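Local coordinates for long form salivary protein D7L1 (Aedes aegypti, PDB 3DXL), which binds and sequesters host biogenic amines and leukotrienes, through separate pockets for amines and lipids, and so modulates the mosquito's blood feeding, at residues A[29-34]-A[277-282]; A[87-92]-A[125-130]; A[214-217]-A[221-224]; A[250-255]-A[259-264]. All coordinates share one frame; numbering follows the deposited sequence. Where two conformers were deposited one is given.

Interaction 1 (A[29-34]-A[277-282]). Unlike the reference sequence in segment 277-282: Asn281 (reference Lys).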
loop_
_atom_site.group_PDB
_atom_site.type_symbol
_atom_site.label_atom_id
_atom_site.label_comp_id
_atom_site.label_asym_id
_atom_site.label_seq_id
_atom_site.Cartn_x
_atom_site.Cartn_y
_atom_site.Cartn_z
ATOM N N PRO A 29 14.144 -16.859 8.064
ATOM C CA PRO A 29 15.399 -16.565 7.352
ATOM C C PRO A 29 15.216 -15.727 6.078
ATOM O O PRO A 29 15.998 -14.788 5.848
ATOM C CB PRO A 29 15.959 -17.955 7.034
ATOM C CG PRO A 29 15.391 -18.832 8.123
ATOM C CD PRO A 29 14.001 -18.305 8.335
ATOM N N MET A 30 14.201 -16.037 5.268
ATOM C CA MET A 30 13.959 -15.249 4.062
ATOM C C MET A 30 13.562 -13.814 4.403
ATOM O O MET A 30 14.097 -12.869 3.817
ATOM C CB MET A 30 12.928 -15.916 3.151
ATOM C CG MET A 30 13.412 -17.229 2.558
ATOM S SD MET A 30 12.946 -17.407 0.835
ATOM C CE MET A 30 12.780 -19.176 0.672
ATOM N N LEU A 31 12.653 -13.654 5.360
ATOM C CA LEU A 31 12.230 -12.328 5.779
ATOM C C LEU A 31 13.428 -11.471 6.206
ATOM O O LEU A 31 13.529 -10.304 5.819
ATOM C CB LEU A 31 11.201 -12.437 6.908
ATOM C CG LEU A 31 10.760 -11.130 7.567
ATOM C CD1 LEU A 31 10.119 -10.156 6.587
ATOM C CD2 LEU A 31 9.811 -11.435 8.717
ATOM N N ALA A 32 14.326 -12.054 6.993
ATOM C CA ALA A 32 15.494 -11.334 7.502
ATOM C C ALA A 32 16.382 -10.789 6.386
ATOM O O ALA A 32 16.943 -9.701 6.514
ATOM C CB ALA A 32 16.299 -12.219 8.438
ATOM N N LYS A 33 16.518 -11.557 5.306
ATOM C CA LYS A 33 17.315 -11.147 4.151
ATOM C C LYS A 33 16.576 -10.136 3.289
ATOM O O LYS A 33 17.107 -9.063 2.979
ATOM C CB LYS A 33 17.699 -12.363 3.314
ATOM C CG LYS A 33 18.754 -13.239 3.970
ATOM C CD LYS A 33 19.136 -14.440 3.110
ATOM C CE LYS A 33 18.188 -15.615 3.316
ATOM N NZ LYS A 33 18.755 -16.896 2.804
ATOM N N TRP A 34 15.350 -10.465 2.889
ATOM C CA TRP A 34 14.606 -9.585 1.992
ATOM C C TRP A 34 14.421 -8.180 2.574
ATOM O O TRP A 34 14.520 -7.188 1.850
ATOM C CB TRP A 34 13.245 -10.178 1.629
ATOM C CG TRP A 34 13.266 -11.525 0.957
ATOM C CD1 TRP A 34 14.362 -12.256 0.559
ATOM C CD2 TRP A 34 12.116 -12.305 0.604
ATOM N NE1 TRP A 34 13.950 -13.437 -0.015
ATOM C CE2 TRP A 34 12.579 -13.492 -0.002
ATOM C CE3 TRP A 34 10.733 -12.102 0.726
ATOM C CZ2 TRP A 34 11.707 -14.483 -0.471
ATOM C CZ3 TRP A 34 9.869 -13.087 0.262
ATOM C CH2 TRP A 34 10.358 -14.261 -0.332
ATOM N N ASN A 277 1.653 -9.452 9.037
ATOM C CA ASN A 277 1.624 -10.882 8.740
ATOM C C ASN A 277 2.969 -11.496 8.390
ATOM O O ASN A 277 3.022 -12.674 8.022
ATOM C CB ASN A 277 0.632 -11.156 7.607
ATOM C CG ASN A 277 -0.799 -11.280 8.097
ATOM O OD1 ASN A 277 -1.048 -11.869 9.143
ATOM N ND2 ASN A 277 -1.748 -10.759 7.321
ATOM N N LEU A 278 4.050 -10.726 8.498
ATOM C CA LEU A 278 5.323 -11.201 7.951
ATOM C C LEU A 278 6.037 -12.270 8.788
ATOM O O LEU A 278 6.405 -13.311 8.246
ATOM C CB LEU A 278 6.250 -10.050 7.542
ATOM C CG LEU A 278 5.651 -9.046 6.553
ATOM C CD1 LEU A 278 6.728 -8.099 6.048
ATOM C CD2 LEU A 278 4.957 -9.725 5.396
ATOM N N PRO A 279 6.238 -12.043 10.106
ATOM C CA PRO A 279 6.859 -13.133 10.877
ATOM C C PRO A 279 6.087 -14.460 10.762
ATOM O O PRO A 279 6.699 -15.526 10.700
ATOM C CB PRO A 279 6.844 -12.596 12.312
ATOM C CG PRO A 279 6.869 -11.110 12.143
ATOM C CD PRO A 279 5.972 -10.868 10.958
ATOM N N LYS A 280 4.758 -14.379 10.724
ATOM C CA LYS A 280 3.897 -15.533 10.479
ATOM C C LYS A 280 2.504 -15.013 10.201
ATOM O O LYS A 280 2.062 -14.047 10.831
ATOM C CB LYS A 280 3.866 -16.483 11.689
ATOM C CG LYS A 280 3.193 -17.842 11.442
ATOM C CD LYS A 280 3.926 -18.652 10.366
ATOM C CE LYS A 280 3.386 -20.074 10.254
ATOM N NZ LYS A 280 4.044 -20.843 9.148
ATOM N N ASN A 281 1.829 -15.629 9.237
ATOM C CA ASN A 281 0.430 -15.334 8.982
ATOM C C ASN A 281 -0.343 -15.387 10.301
ATOM O O ASN A 281 -0.290 -16.391 11.018
ATOM C CB ASN A 281 -0.132 -16.321 7.956
ATOM C CG ASN A 281 -1.643 -16.410 7.990
ATOM O OD1 ASN A 281 -2.217 -17.211 8.736
ATOM N ND2 ASN A 281 -2.298 -15.601 7.169
ATOM N N GLN A 282 -1.025 -14.292 10.631
ATOM C CA GLN A 282 -1.818 -14.219 11.861
ATOM C C GLN A 282 -3.241 -14.696 11.611
ATOM O O GLN A 282 -3.833 -14.391 10.576
ATOM C CB GLN A 282 -1.824 -12.797 12.434
ATOM C CG GLN A 282 -0.461 -12.295 12.911
ATOM C CD GLN A 282 -0.561 -11.147 13.908
ATOM O OE1 GLN A 282 -1.307 -11.220 14.890
ATOM N NE2 GLN A 282 0.204 -10.085 13.671
#
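Leu31 and Leu278 meet through their side chains, which cross at about a right angle. The branch of Leu31 does most of the touching. Its CD1 lies 4.0 Å from Leu278 CB and equally near Leu278 CD1. Its CD2 rests on the backbone instead, 3.9 Å from Leu278 C and just as close to Pro279 N. The fork of Leu31 thus straddles the start of the Leu278 side chain and the peptide that follows it. Leu31 reaches across because its CG stands opposite the backbone N (chi1 174°). In Leu278 the CG is opposite the carbonyl carbon, beside its own N (chi1 -55°), and CD1 is the methyl turned to Leu31. Pro279 adds a looser edge, its CD 4.5 Å from Leu31 CD2. The loop has its own tie: Gln282 N donates to Asn277 OD1 at 2.8 Å, with a nearly straight N-H...O angle of 170°. Arg27 also holds this loop, bonding to the carbonyl oxygens of Asn277 and Leu278. The contact joins helix 27-34 of the N-terminal PBP/GOBP region to the loop after helix 257-271, and Met17 of helix 6-20 touches both leucines.

Interaction 2 (A[87-92]-A[125-130])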
loop_
_atom_site.group_PDB
_atom_site.type_symbol
_atom_site.label_atom_id
_atom_site.label_comp_id
_atom_site.label_asym_id
_atom_site.label_seq_id
_atom_site.Cartn_x
_atom_site.Cartn_y
_atom_site.Cartn_z
ATOM N N SER A 87 25.276 11.029 -11.323
ATOM C CA SER A 87 26.027 10.054 -12.120
ATOM C C SER A 87 25.658 8.608 -11.783
ATOM O O SER A 87 25.558 7.773 -12.679
ATOM C CB SER A 87 27.541 10.274 -11.992
ATOM O OG SER A 87 27.978 10.114 -10.659
ATOM N N LYS A 88 25.450 8.345 -10.494
ATOM C CA LYS A 88 25.083 7.016 -10.007
ATOM C C LYS A 88 23.645 6.657 -10.384
ATOM O O LYS A 88 23.371 5.537 -10.798
ATOM C CB LYS A 88 25.327 6.917 -8.495
ATOM C CG LYS A 88 26.821 6.988 -8.141
ATOM C CD LYS A 88 27.108 6.832 -6.660
ATOM C CE LYS A 88 28.585 6.512 -6.403
ATOM N NZ LYS A 88 29.524 7.355 -7.199
ATOM N N VAL A 89 22.740 7.625 -10.281
ATOM C CA VAL A 89 21.352 7.417 -10.698
ATOM C C VAL A 89 21.299 7.117 -12.195
ATOM O O VAL A 89 20.608 6.195 -12.635
ATOM C CB VAL A 89 20.470 8.634 -10.360
ATOM C CG1 VAL A 89 19.074 8.491 -10.974
ATOM C CG2 VAL A 89 20.389 8.811 -8.858
ATOM N N GLU A 90 22.058 7.889 -12.972
ATOM C CA GLU A 90 22.128 7.669 -14.411
ATOM C C GLU A 90 22.707 6.296 -14.771
ATOM O O GLU A 90 22.196 5.632 -15.677
ATOM C CB GLU A 90 22.870 8.819 -15.113
ATOM C CG GLU A 90 22.003 10.082 -15.166
ATOM C CD GLU A 90 22.711 11.337 -15.639
ATOM O OE1 GLU A 90 23.960 11.371 -15.685
ATOM O OE2 GLU A 90 21.987 12.310 -15.944
ATOM N N ALA A 91 23.737 5.859 -14.040
ATOM C CA ALA A 91 24.330 4.533 -14.266
ATOM C C ALA A 91 23.302 3.423 -13.997
ATOM O O ALA A 91 23.217 2.456 -14.749
ATOM C CB ALA A 91 25.575 4.344 -13.410
ATOM N N TYR A 92 22.498 3.595 -12.946
ATOM C CA TYR A 92 21.458 2.638 -12.584
ATOM C C TYR A 92 20.358 2.629 -13.646
ATOM O O TYR A 92 19.955 1.565 -14.132
ATOM C CB TYR A 92 20.927 2.988 -11.187
ATOM C CG TYR A 92 19.707 2.235 -10.688
ATOM C CD1 TYR A 92 19.519 0.885 -10.963
ATOM C CD2 TYR A 92 18.756 2.886 -9.900
ATOM C CE1 TYR A 92 18.402 0.208 -10.479
ATOM C CE2 TYR A 92 17.637 2.218 -9.414
ATOM C CZ TYR A 92 17.466 0.887 -9.705
ATOM O OH TYR A 92 16.354 0.236 -9.208
ATOM N N LYS A 125 18.597 1.320 -3.325
ATOM C CA LYS A 125 18.149 1.309 -1.935
ATOM C C LYS A 125 17.970 2.731 -1.413
ATOM O O LYS A 125 16.968 3.047 -0.774
ATOM C CB LYS A 125 19.147 0.528 -1.083
ATOM C CG LYS A 125 18.734 0.268 0.342
ATOM C CD LYS A 125 19.649 -0.790 0.947
ATOM C CE LYS A 125 19.082 -1.341 2.236
ATOM N NZ LYS A 125 19.222 -0.381 3.344
ATOM N N ASN A 126 18.932 3.605 -1.688
ATOM C CA ASN A 126 18.797 5.001 -1.286
ATOM C C ASN A 126 17.623 5.701 -1.953
ATOM O O ASN A 126 16.856 6.417 -1.296
ATOM C CB ASN A 126 20.090 5.767 -1.561
ATOM C CG ASN A 126 21.208 5.389 -0.612
ATOM O OD1 ASN A 126 21.039 4.579 0.289
ATOM N ND2 ASN A 126 22.380 5.981 -0.830
ATOM N N LEU A 127 17.470 5.493 -3.253
ATOM C CA LEU A 127 16.459 6.196 -4.035
ATOM C C LEU A 127 15.034 5.806 -3.674
ATOM O O LEU A 127 14.126 6.645 -3.722
ATOM C CB LEU A 127 16.688 5.931 -5.516
ATOM C CG LEU A 127 16.065 6.853 -6.555
ATOM C CD1 LEU A 127 16.425 8.299 -6.273
ATOM C CD2 LEU A 127 16.586 6.463 -7.923
ATOM N N PHE A 128 14.844 4.531 -3.358
ATOM C CA PHE A 128 13.515 3.977 -3.141
ATOM C C PHE A 128 13.228 3.721 -1.668
ATOM O O PHE A 128 12.473 2.806 -1.312
ATOM C CB PHE A 128 13.318 2.744 -4.009
ATOM C CG PHE A 128 13.119 3.069 -5.450
ATOM C CD1 PHE A 128 11.881 3.521 -5.907
ATOM C CD2 PHE A 128 14.169 2.969 -6.359
ATOM C CE1 PHE A 128 11.681 3.842 -7.242
ATOM C CE2 PHE A 128 13.979 3.292 -7.695
ATOM C CZ PHE A 128 12.737 3.726 -8.145
ATOM N N HIS A 129 13.810 4.563 -0.816
ATOM C CA HIS A 129 13.437 4.648 0.613
ATOM C C HIS A 129 13.743 3.370 1.383
ATOM O O HIS A 129 12.988 2.976 2.281
ATOM C CB HIS A 129 11.972 5.089 0.807
ATOM C CG HIS A 129 11.623 6.330 0.059
ATOM N ND1 HIS A 129 12.294 7.524 0.239
ATOM C CD2 HIS A 129 10.672 6.565 -0.873
ATOM C CE1 HIS A 129 11.772 8.440 -0.559
ATOM N NE2 HIS A 129 10.782 7.884 -1.239
ATOM N N GLY A 130 14.858 2.737 1.023
ATOM C CA GLY A 130 15.374 1.577 1.724
ATOM C C GLY A 130 16.511 1.900 2.676
ATOM O O GLY A 130 16.891 1.057 3.479
#
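Val89 and Leu127 bring the two backbones nearest, with their CA atoms 8.4 Å apart, where helix 86-97 passes the end of helix 121-127. At that spacing the side chains must bridge the gap, and they meet loosely. Val89 CG1 lies 4.4 Å from Leu127 CD2, a plain methyl-to-methyl contact. One turn along, Tyr92 meets Phe128. The Phe128 CE2 atom comes to the edge of the Tyr92 ring, near its plane, 4.2 Å from Tyr92 CE2. The same CE2 of Phe128 is also 4.2 Å from Tyr92 OH. Tyr92 points its ring across the gap because CG is anti to the backbone N (chi1 172°). Its hydroxyl is hydrogen-bonded to Tyr113 OH and to a glycerol that probably comes from the crystallisation liquor, so this buried polar atom is satisfied. This is the helical PBP/GOBP fold in its N-terminal half, whose pocket takes lipids. Phe128 packs on Trp37 and Lys125 makes a cation-pi contact with it; both Trp37 and Gly130 bind leukotriene E4. Phe128 is the first residue to leave helical angles, and the chain turns there to reach Gly130. Two bonds tie this turn to Lys125. Gly130 N donates to Lys125 O at 2.8 Å. In return Lys125 NZ reaches Gly130 O at 2.7 Å, coming from above the carbonyl plane, 51° out of it. On the other helix, Val89 and Tyr92 both pack against Ile73 of helix 71-79.

Interaction 3 (A[214-217]-A[221-224])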
loop_
_atom_site.group_PDB
_atom_site.type_symbol
_atom_site.label_atom_id
_atom_site.label_comp_id
_atom_site.label_asym_id
_atom_site.label_seq_id
_atom_site.Cartn_x
_atom_site.Cartn_y
_atom_site.Cartn_z
ATOM N N ASP A 214 -9.414 -8.061 1.323
ATOM C CA ASP A 214 -9.801 -7.815 2.710
ATOM C C ASP A 214 -11.017 -8.630 3.170
ATOM O O ASP A 214 -11.082 -9.038 4.323
ATOM C CB ASP A 214 -10.016 -6.327 2.948
ATOM C CG ASP A 214 -8.705 -5.562 3.056
ATOM O OD1 ASP A 214 -7.625 -6.199 3.163
ATOM O OD2 ASP A 214 -8.764 -4.313 3.038
ATOM N N PHE A 215 -11.952 -8.899 2.257
ATOM C CA PHE A 215 -13.046 -9.831 2.562
ATOM C C PHE A 215 -12.528 -11.238 2.837
ATOM O O PHE A 215 -12.936 -11.888 3.808
ATOM C CB PHE A 215 -14.076 -9.884 1.431
ATOM C CG PHE A 215 -15.214 -8.904 1.584
ATOM C CD1 PHE A 215 -14.964 -7.548 1.755
ATOM C CD2 PHE A 215 -16.534 -9.337 1.501
ATOM C CE1 PHE A 215 -16.010 -6.641 1.878
ATOM C CE2 PHE A 215 -17.590 -8.431 1.625
ATOM C CZ PHE A 215 -17.320 -7.085 1.803
ATOM N N LYS A 216 -11.604 -11.708 1.993
ATOM C CA LYS A 216 -11.083 -13.050 2.170
ATOM C C LYS A 216 -10.333 -13.188 3.488
ATOM O O LYS A 216 -10.402 -14.228 4.142
ATOM C CB LYS A 216 -10.221 -13.463 0.979
ATOM C CG LYS A 216 -11.038 -13.649 -0.289
ATOM C CD LYS A 216 -10.206 -14.089 -1.474
ATOM C CE LYS A 216 -11.080 -14.222 -2.718
ATOM N NZ LYS A 216 -10.269 -14.437 -3.951
ATOM N N LEU A 217 -9.663 -12.113 3.906
ATOM C CA LEU A 217 -8.938 -12.122 5.175
ATOM C C LEU A 217 -9.835 -12.174 6.414
ATOM O O LEU A 217 -9.372 -12.547 7.490
ATOM C CB LEU A 217 -7.959 -10.947 5.268
ATOM C CG LEU A 217 -6.704 -11.162 4.418
ATOM C CD1 LEU A 217 -5.968 -9.853 4.203
ATOM C CD2 LEU A 217 -5.791 -12.228 5.029
ATOM N N ASP A 221 -16.923 -14.733 1.680
ATOM C CA ASP A 221 -16.955 -14.902 0.244
ATOM C C ASP A 221 -17.091 -13.551 -0.446
ATOM O O ASP A 221 -17.571 -12.578 0.143
ATOM C CB ASP A 221 -18.087 -15.829 -0.183
ATOM C CG ASP A 221 -18.029 -16.143 -1.657
ATOM O OD1 ASP A 221 -17.044 -16.784 -2.086
ATOM O OD2 ASP A 221 -18.931 -15.710 -2.393
ATOM N N THR A 222 -16.648 -13.487 -1.693
ATOM C CA THR A 222 -16.615 -12.226 -2.410
ATOM C C THR A 222 -17.576 -12.133 -3.593
ATOM O O THR A 222 -17.614 -11.120 -4.272
ATOM C CB THR A 222 -15.192 -11.919 -2.896
ATOM O OG1 THR A 222 -14.749 -12.989 -3.735
ATOM C CG2 THR A 222 -14.231 -11.786 -1.711
ATOM N N LYS A 223 -18.363 -13.178 -3.844
ATOM C CA LYS A 223 -19.306 -13.119 -4.965
ATOM C C LYS A 223 -20.337 -11.999 -4.805
ATOM O O LYS A 223 -20.562 -11.202 -5.723
ATOM C CB LYS A 223 -19.996 -14.470 -5.202
ATOM C CG LYS A 223 -19.122 -15.496 -5.896
ATOM C CD LYS A 223 -19.865 -16.818 -6.092
ATOM C CE LYS A 223 -19.346 -17.922 -5.162
ATOM N NZ LYS A 223 -20.069 -18.098 -3.863
ATOM N N ALA A 224 -20.949 -11.921 -3.626
ATOM C CA ALA A 224 -21.940 -10.887 -3.370
ATOM C C ALA A 224 -21.292 -9.500 -3.431
ATOM O O ALA A 224 -21.858 -8.576 -3.989
ATOM C CB ALA A 224 -22.643 -11.124 -2.038
#
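Phe215 leans on Asp221 and Thr222 from the last turns of helix 208-217. Its CB lies 3.7 Å from the Thr222 methyl, CG2. Its CD2 meets Asp221 O at 3.7 Å, with the oxygen at the ring edge and near its plane. The rest of the ring packs on helix 257-271: CD1 on Ala263 CB, CE2 on Asp259 CB, and CZ, the tip, on Phe260 N. The Thr222 methyl is anti to the carbonyl carbon (OG1 at chi1 58°), which turns it to Phe215 and also to Lys216, whose CG touches it at 4.0 Å. The lysine chain is extended beyond CG and crosses the threonine at about a right angle, so its CE also passes Thr222 OG1. A short turn joins helix 208-217 to helix 223-234, two consecutive helices of the C-terminal PBP/GOBP half. Asp221 caps the start of the second. Its OD2 accepts from Lys223 N at 3.0 Å, N-H...O angle 158°. Lys223 NZ makes a salt bridge to the same oxygen, also at 3.0 Å. The two nitrogens approach from opposite faces of the carboxylate plane, so one oxygen is gripped on both sides. Asp214 points away and forms salt bridges with Arg267 and Arg270.

Interaction 4 (A[250-255]-A[259-264])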
loop_
_atom_site.group_PDB
_atom_site.type_symbol
_atom_site.label_atom_id
_atom_site.label_comp_id
_atom_site.label_asym_id
_atom_site.label_seq_id
_atom_site.Cartn_x
_atom_site.Cartn_y
_atom_site.Cartn_z
ATOM N N CYS A 250 -21.602 3.617 -0.880
ATOM C CA CYS A 250 -22.297 2.525 -1.535
ATOM C C CYS A 250 -22.131 1.223 -0.758
ATOM O O CYS A 250 -23.106 0.534 -0.477
ATOM C CB CYS A 250 -21.807 2.372 -2.972
ATOM S SG CYS A 250 -22.871 1.386 -4.037
ATOM N N LEU A 251 -20.894 0.899 -0.383
ATOM C CA LEU A 251 -20.624 -0.319 0.364
ATOM C C LEU A 251 -21.313 -0.318 1.730
ATOM O O LEU A 251 -21.925 -1.316 2.120
ATOM C CB LEU A 251 -19.118 -0.543 0.515
ATOM C CG LEU A 251 -18.433 -1.048 -0.762
ATOM C CD1 LEU A 251 -16.943 -0.765 -0.717
ATOM C CD2 LEU A 251 -18.699 -2.526 -0.944
ATOM N N VAL A 252 -21.207 0.804 2.440
ATOM C CA VAL A 252 -21.778 0.944 3.783
ATOM C C VAL A 252 -23.307 0.800 3.796
ATOM O O VAL A 252 -23.888 0.355 4.787
ATOM C CB VAL A 252 -21.320 2.286 4.445
ATOM C CG1 VAL A 252 -22.139 2.616 5.706
ATOM C CG2 VAL A 252 -19.838 2.220 4.775
ATOM N N GLU A 253 -23.942 1.164 2.686
ATOM C CA GLU A 253 -25.398 1.129 2.572
ATOM C C GLU A 253 -25.918 -0.103 1.834
ATOM O O GLU A 253 -27.131 -0.268 1.687
ATOM C CB GLU A 253 -25.865 2.425 1.913
ATOM C CG GLU A 253 -25.564 3.650 2.794
ATOM C CD GLU A 253 -25.815 5.000 2.131
ATOM O OE1 GLU A 253 -26.312 5.047 0.985
ATOM O OE2 GLU A 253 -25.501 6.029 2.768
ATOM N N SER A 254 -25.008 -0.985 1.413
ATOM C CA SER A 254 -25.342 -2.135 0.557
ATOM C C SER A 254 -25.720 -3.400 1.330
ATOM O O SER A 254 -25.601 -3.464 2.543
ATOM C CB SER A 254 -24.149 -2.467 -0.341
ATOM O OG SER A 254 -23.177 -3.183 0.400
ATOM N N SER A 255 -26.137 -4.431 0.592
ATOM C CA SER A 255 -26.442 -5.735 1.172
ATOM C C SER A 255 -25.217 -6.491 1.704
ATOM O O SER A 255 -25.368 -7.539 2.324
ATOM C CB SER A 255 -27.163 -6.608 0.145
ATOM O OG SER A 255 -26.331 -6.818 -0.984
ATOM N N ASP A 259 -20.442 -7.480 6.290
ATOM C CA ASP A 259 -19.163 -8.048 5.883
ATOM C C ASP A 259 -18.152 -6.959 5.556
ATOM O O ASP A 259 -16.978 -7.088 5.905
ATOM C CB ASP A 259 -19.349 -8.973 4.681
ATOM C CG ASP A 259 -20.045 -10.262 5.040
ATOM O OD1 ASP A 259 -20.279 -10.515 6.237
ATOM O OD2 ASP A 259 -20.327 -11.039 4.110
ATOM N N PHE A 260 -18.602 -5.898 4.887
ATOM C CA PHE A 260 -17.721 -4.760 4.605
ATOM C C PHE A 260 -17.151 -4.135 5.870
ATOM O O PHE A 260 -15.942 -3.893 5.960
ATOM C CB PHE A 260 -18.401 -3.683 3.750
ATOM C CG PHE A 260 -17.594 -2.423 3.644
ATOM C CD1 PHE A 260 -16.478 -2.369 2.813
ATOM C CD2 PHE A 260 -17.911 -1.312 4.410
ATOM C CE1 PHE A 260 -15.703 -1.217 2.740
ATOM C CE2 PHE A 260 -17.144 -0.165 4.341
ATOM C CZ PHE A 260 -16.045 -0.118 3.501
ATOM N N LYS A 261 -18.014 -3.834 6.835
ATOM C CA LYS A 261 -17.554 -3.229 8.082
ATOM C C LYS A 261 -16.555 -4.144 8.785
ATOM O O LYS A 261 -15.543 -3.682 9.291
ATOM C CB LYS A 261 -18.733 -2.884 8.987
ATOM C CG LYS A 261 -19.618 -1.779 8.421
ATOM C CD LYS A 261 -20.890 -1.606 9.237
ATOM C CE LYS A 261 -21.769 -0.542 8.624
ATOM N NZ LYS A 261 -23.009 -0.316 9.429
ATOM N N GLU A 262 -16.821 -5.446 8.779
ATOM C CA GLU A 262 -15.903 -6.403 9.372
ATOM C C GLU A 262 -14.538 -6.404 8.667
ATOM O O GLU A 262 -13.486 -6.353 9.316
ATOM C CB GLU A 262 -16.522 -7.799 9.393
ATOM C CG GLU A 262 -15.715 -8.765 10.211
ATOM C CD GLU A 262 -16.360 -10.124 10.425
ATOM O OE1 GLU A 262 -17.543 -10.335 10.058
ATOM O OE2 GLU A 262 -15.664 -10.983 10.990
ATOM N N ALA A 263 -14.564 -6.427 7.340
ATOM C CA ALA A 263 -13.344 -6.420 6.542
ATOM C C ALA A 263 -12.553 -5.121 6.730
ATOM O O ALA A 263 -11.323 -5.132 6.851
ATOM C CB ALA A 263 -13.691 -6.622 5.092
ATOM N N PHE A 264 -13.270 -4.003 6.734
ATOM C CA PHE A 264 -12.686 -2.660 6.830
ATOM C C PHE A 264 -12.084 -2.466 8.220
ATOM O O PHE A 264 -10.990 -1.925 8.359
ATOM C CB PHE A 264 -13.802 -1.644 6.576
ATOM C CG PHE A 264 -13.373 -0.314 5.992
ATOM C CD1 PHE A 264 -12.769 -0.239 4.744
ATOM C CD2 PHE A 264 -13.695 0.880 6.644
ATOM C CE1 PHE A 264 -12.460 0.995 4.185
ATOM C CE2 PHE A 264 -13.379 2.117 6.081
ATOM C CZ PHE A 264 -12.758 2.160 4.846
#
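Leu251 lies over one face of the Phe260 ring, the two side chains crossing at about a right angle, and this is the tight part of the contact. Its CB lies over the ring centre, 3.9 Å from the centroid and only 9° off the ring normal, a CH-pi contact. Leu251 CD1 continues over the same ring to reach CE1 of Phe260 at 3.7 Å. Val252 approaches from another side, its CG2 3.6 Å from Phe260 CE2 and oblique to the ring. The ring faces helix 243-253 because Phe260 CG stands opposite its backbone N (chi1 171°). CB of Phe264, one turn on, lies over the opposite face, toward the rim, so the ring is sandwiched.

The looser part is the lysine edge. Lys261 is partly exposed, and its extended chain brings CE to 4.3 Å from Val252 CG1. Only the aliphatic part of the lysine meets the valine.

The turn after Val252 is held by Ser254. Its OG donates to Leu251 O at 2.8 Å, and Ser254 N bonds to the same oxygen from the same face of the carbonyl plane. The serine OG is also hydrogen-bonded to Val256 N, just before helix 257-271. Cys250 forms a disulfide with Cys232, linking helix 243-253 to helix 223-234. Such packing of consecutive helices, with disulfide ties between them, belongs to the odorant-binding protein fold. Here it builds the C-terminal half, and helix 257-271 carries Asp265 and Glu268 of the noradrenaline site.

Interactions 3 and 4 are neighbours and touch where Asp214 and Phe215 pack on helix 257-271. Each joins helices that follow one another in the chain. Interaction 2 lies on the opposite side of the chain's centre, in the N-terminal half, its centre about 39 Å from that of interaction 3. Interaction 1 instead bridges distant parts of the sequence, and the chain between its segments contains the other three. Interactions 1, 2 and 4 are buried and apolar across their segments, with interaction 4 the most extensive and the one with a CH-pi contact. Interaction 3 is partly exposed, and a capping bond and salt bridge accompany its packing.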